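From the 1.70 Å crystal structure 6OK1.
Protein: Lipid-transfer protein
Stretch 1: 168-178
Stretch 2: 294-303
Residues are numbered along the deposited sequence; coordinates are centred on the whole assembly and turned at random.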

# COMPACT_ATOMS: atom_id res chain seq x y z
N GLU A 168 -25.16 -5.08 27.94
CA GLU A 168 -25.31 -6.53 27.92
C GLU A 168 -25.51 -7.05 26.50
O GLU A 168 -25.11 -8.19 26.21
CB GLU A 168 -26.48 -6.96 28.82
CG GLU A 168 -26.13 -6.85 30.28
CD GLU A 168 -27.18 -7.45 31.20
OE1 GLU A 168 -28.35 -7.50 30.78
OE2 GLU A 168 -26.81 -7.87 32.31
N ASP A 169 -26.15 -6.27 25.62
CA ASP A 169 -26.28 -6.71 24.23
C ASP A 169 -24.91 -6.84 23.57
O ASP A 169 -24.64 -7.82 22.87
CB ASP A 169 -27.16 -5.73 23.45
CG ASP A 169 -28.58 -5.72 23.94
OD1 ASP A 169 -29.10 -6.82 24.16
OD2 ASP A 169 -29.14 -4.62 24.13
N PHE A 170 -24.01 -5.88 23.80
CA PHE A 170 -22.65 -6.02 23.31
C PHE A 170 -21.95 -7.21 23.98
O PHE A 170 -21.17 -7.94 23.35
CB PHE A 170 -21.86 -4.73 23.56
CG PHE A 170 -22.46 -3.50 22.91
CD1 PHE A 170 -23.15 -3.58 21.71
CD2 PHE A 170 -22.32 -2.25 23.52
CE1 PHE A 170 -23.68 -2.44 21.12
CE2 PHE A 170 -22.86 -1.11 22.93
CZ PHE A 170 -23.53 -1.20 21.74
N GLY A 171 -22.21 -7.40 25.27
CA GLY A 171 -21.60 -8.49 26.01
C GLY A 171 -21.96 -9.86 25.46
O GLY A 171 -21.14 -10.78 25.50
N ARG A 172 -23.18 -10.01 24.93
CA ARG A 172 -23.54 -11.31 24.38
C ARG A 172 -22.64 -11.70 23.23
O ARG A 172 -22.42 -12.89 22.99
CB ARG A 172 -25.01 -11.32 23.96
CG ARG A 172 -25.89 -11.73 25.10
CD ARG A 172 -27.37 -11.83 24.74
NE ARG A 172 -28.00 -10.54 24.91
CZ ARG A 172 -28.45 -10.07 26.06
NH1 ARG A 172 -28.37 -10.80 27.16
NH2 ARG A 172 -28.97 -8.86 26.12
N VAL A 173 -22.13 -10.71 22.49
CA VAL A 173 -21.17 -10.99 21.43
C VAL A 173 -19.89 -11.53 22.02
O VAL A 173 -19.30 -12.49 21.51
CB VAL A 173 -20.90 -9.72 20.61
CG1 VAL A 173 -19.79 -9.98 19.59
CG2 VAL A 173 -22.13 -9.26 19.91
N ALA A 174 -19.43 -10.89 23.09
CA ALA A 174 -18.21 -11.34 23.75
C ALA A 174 -18.38 -12.76 24.28
O ALA A 174 -17.48 -13.59 24.13
CB ALA A 174 -17.85 -10.38 24.89
N VAL A 175 -19.54 -13.05 24.88
CA VAL A 175 -19.76 -14.37 25.47
C VAL A 175 -19.75 -15.45 24.39
O VAL A 175 -19.12 -16.50 24.56
CB VAL A 175 -21.09 -14.38 26.26
CG1 VAL A 175 -21.41 -15.78 26.75
CG2 VAL A 175 -21.01 -13.40 27.44
N VAL A 176 -20.44 -15.22 23.27
CA VAL A 176 -20.46 -16.25 22.24
C VAL A 176 -19.08 -16.40 21.59
O VAL A 176 -18.62 -17.52 21.35
CB VAL A 176 -21.58 -16.00 21.20
CG1 VAL A 176 -21.21 -14.87 20.25
CG2 VAL A 176 -21.88 -17.28 20.39
N ASP A 177 -18.39 -15.28 21.34
CA ASP A 177 -17.00 -15.39 20.91
C ASP A 177 -16.19 -16.29 21.84
O ASP A 177 -15.44 -17.17 21.40
CB ASP A 177 -16.32 -14.01 20.89
CG ASP A 177 -16.51 -13.24 19.59
OD1 ASP A 177 -16.96 -13.78 18.57
OD2 ASP A 177 -16.17 -12.03 19.62
N ARG A 178 -16.25 -15.99 23.14
CA ARG A 178 -15.42 -16.73 24.09
C ARG A 178 -15.91 -18.17 24.25
O ARG A 178 -15.12 -19.07 24.54
CB ARG A 178 -15.38 -16.00 25.43
CG ARG A 178 -14.55 -14.67 25.36
CD ARG A 178 -13.05 -14.92 25.25
NE ARG A 178 -12.55 -15.49 26.50
CZ ARG A 178 -12.03 -14.80 27.51
NH1 ARG A 178 -11.86 -13.48 27.43
NH2 ARG A 178 -11.64 -15.45 28.61
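Stretch 2, residues 294-303: YDHFTPLVLP

Stretch 1 is helical throughout, one segment of a longer helix, and stretch 2 lies on it as a loop that passes through a turn. From Tyr-294 to Phe-297 the chain is irregular; a type I beta turn then runs from Thr-298 to Val-301, held by Val-301 N to Thr-298 O at 3.1 Å, and Val-301 to Pro-303 are helical and run on later in the chain. The order of contacts is reversed: Asp-295 meets Asp-177 late in stretch 1, Thr-298 meets Ala-174, Val-173 and Phe-170, and Leu-302 reaches back to Asp-169. The backbones come nearest at Phe-170 and Pro-299, whose CA atoms are 5.3 Å apart.

The CA-to-CB bond of Phe-170 runs sideways to stretch 2, and with chi1 at m the ring lies against Pro-299. Pro-299 covers one face: its CB is 3.8 Å from the ring centroid and just 10° off the normal, a CH-pi contact, while its CA lies 3.7 Å from Phe-170 CD1. Leu-302 takes the ring edge, its CD1 4.0 Å from Phe-170 CD1. The turn thus brings face and edge partners to one aromatic ring from residues three apart.

One helical turn on, Val-173 points toward stretch 2. In its t rotamer, CG1 is 3.9 Å from both Thr-298 CG2 and Val-301 CG2, while CG2 packs against Leu-302 CD1, also at 3.9 Å. Val-301 is t as well and points back toward the helix. Leu-302, m at chi1 and p at chi2, places CD1 in contact with both Phe-170 and Val-173, and its CD2 comes within 4.4 Å of Asp-169 CB.

Thr-298 adopts p, which directs its methyl to the helix, with CG2 4.0 Å from Ala-174 CB and 3.9 Å from Ala-174 N. The hydroxyl OG1 stands 3.8 Å from Phe-170 CB and is hydrogen-bonded elsewhere in the structure. Leu-300 points away and leaves the helix to its neighbours.

The far end is polar. Asp-177 (m) and Asp-295 (p) point toward each other and bring their OD2 atoms to 2.5 Å, a very short approach for two buried carboxylates; whether a proton is shared is left open by the geometry. Asp-169, by contrast, is paired within its own helix: Arg-172 NH2 donates to Asp-169 OD1 at 2.8 Å in a salt bridge. The rule to read here is apolar packing around a ring and a valine, with an acidic pair at one end.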

# COMPACT_ATOMS: atom_id res chain seq x y z
N TYR A 294 -16.13 -9.49 11.79
CA TYR A 294 -14.98 -8.84 12.40
C TYR A 294 -15.36 -8.20 13.72
O TYR A 294 -16.32 -7.43 13.82
CB TYR A 294 -14.46 -7.78 11.44
CG TYR A 294 -13.02 -7.33 11.65
CD1 TYR A 294 -12.70 -6.36 12.59
CD2 TYR A 294 -12.02 -7.83 10.83
CE1 TYR A 294 -11.38 -5.91 12.71
CE2 TYR A 294 -10.72 -7.39 10.94
CZ TYR A 294 -10.40 -6.43 11.87
OH TYR A 294 -9.10 -6.01 11.96
N ASP A 295 -14.55 -8.48 14.73
CA ASP A 295 -14.97 -8.30 16.11
C ASP A 295 -13.78 -7.92 16.98
O ASP A 295 -13.64 -8.40 18.11
CB ASP A 295 -15.62 -9.57 16.65
CG ASP A 295 -14.65 -10.72 16.69
OD1 ASP A 295 -13.85 -10.84 15.75
OD2 ASP A 295 -14.71 -11.51 17.66
N HIS A 296 -12.90 -7.03 16.48
CA HIS A 296 -11.85 -6.53 17.37
C HIS A 296 -12.45 -5.72 18.51
O HIS A 296 -11.89 -5.70 19.61
CB HIS A 296 -10.79 -5.73 16.62
CG HIS A 296 -11.29 -4.49 15.95
ND1 HIS A 296 -12.58 -4.35 15.49
CD2 HIS A 296 -10.65 -3.33 15.65
CE1 HIS A 296 -12.70 -3.17 14.91
NE2 HIS A 296 -11.55 -2.53 15.00
N PHE A 297 -13.63 -5.14 18.28
CA PHE A 297 -14.49 -4.60 19.32
C PHE A 297 -15.89 -5.16 19.09
O PHE A 297 -16.33 -5.28 17.94
CB PHE A 297 -14.51 -3.06 19.28
CG PHE A 297 -13.17 -2.45 19.52
CD1 PHE A 297 -12.67 -2.33 20.81
CD2 PHE A 297 -12.38 -2.04 18.46
CE1 PHE A 297 -11.41 -1.80 21.03
CE2 PHE A 297 -11.14 -1.50 18.69
CZ PHE A 297 -10.66 -1.37 19.96
N THR A 298 -16.60 -5.47 20.16
CA THR A 298 -17.90 -6.09 20.00
C THR A 298 -19.01 -5.24 19.40
O THR A 298 -19.90 -5.79 18.75
CB THR A 298 -18.40 -6.58 21.35
OG1 THR A 298 -18.38 -5.48 22.27
CG2 THR A 298 -17.54 -7.77 21.84
N PRO A 299 -19.09 -3.92 19.66
CA PRO A 299 -20.35 -3.24 19.36
C PRO A 299 -20.69 -3.19 17.89
O PRO A 299 -21.87 -3.17 17.55
CB PRO A 299 -20.15 -1.84 19.93
CG PRO A 299 -19.11 -2.03 21.01
CD PRO A 299 -18.19 -3.07 20.46
N LEU A 300 -19.69 -3.11 17.00
CA LEU A 300 -20.01 -2.97 15.59
C LEU A 300 -20.42 -4.29 14.96
O LEU A 300 -20.75 -4.31 13.78
CB LEU A 300 -18.82 -2.36 14.83
CG LEU A 300 -18.41 -0.96 15.31
CD1 LEU A 300 -17.23 -0.38 14.52
CD2 LEU A 300 -19.57 0.00 15.25
N VAL A 301 -20.42 -5.38 15.73
CA VAL A 301 -21.01 -6.61 15.21
C VAL A 301 -22.50 -6.42 14.97
O VAL A 301 -23.06 -7.00 14.03
CB VAL A 301 -20.73 -7.77 16.16
CG1 VAL A 301 -21.51 -9.04 15.74
CG2 VAL A 301 -19.23 -8.08 16.18
N LEU A 302 -23.18 -5.60 15.80
CA LEU A 302 -24.61 -5.46 15.69
C LEU A 302 -25.00 -4.77 14.38
O LEU A 302 -25.80 -5.33 13.63
CB LEU A 302 -25.18 -4.74 16.92
CG LEU A 302 -25.47 -5.64 18.14
CD1 LEU A 302 -24.17 -6.13 18.76
CD2 LEU A 302 -26.26 -4.91 19.21
N PRO A 303 -24.46 -3.59 14.07
CA PRO A 303 -24.82 -3.00 12.76
C PRO A 303 -24.34 -3.82 11.57
O PRO A 303 -24.95 -3.74 10.50
CB PRO A 303 -24.16 -1.61 12.81
CG PRO A 303 -23.10 -1.71 13.91
CD PRO A 303 -23.70 -2.66 14.91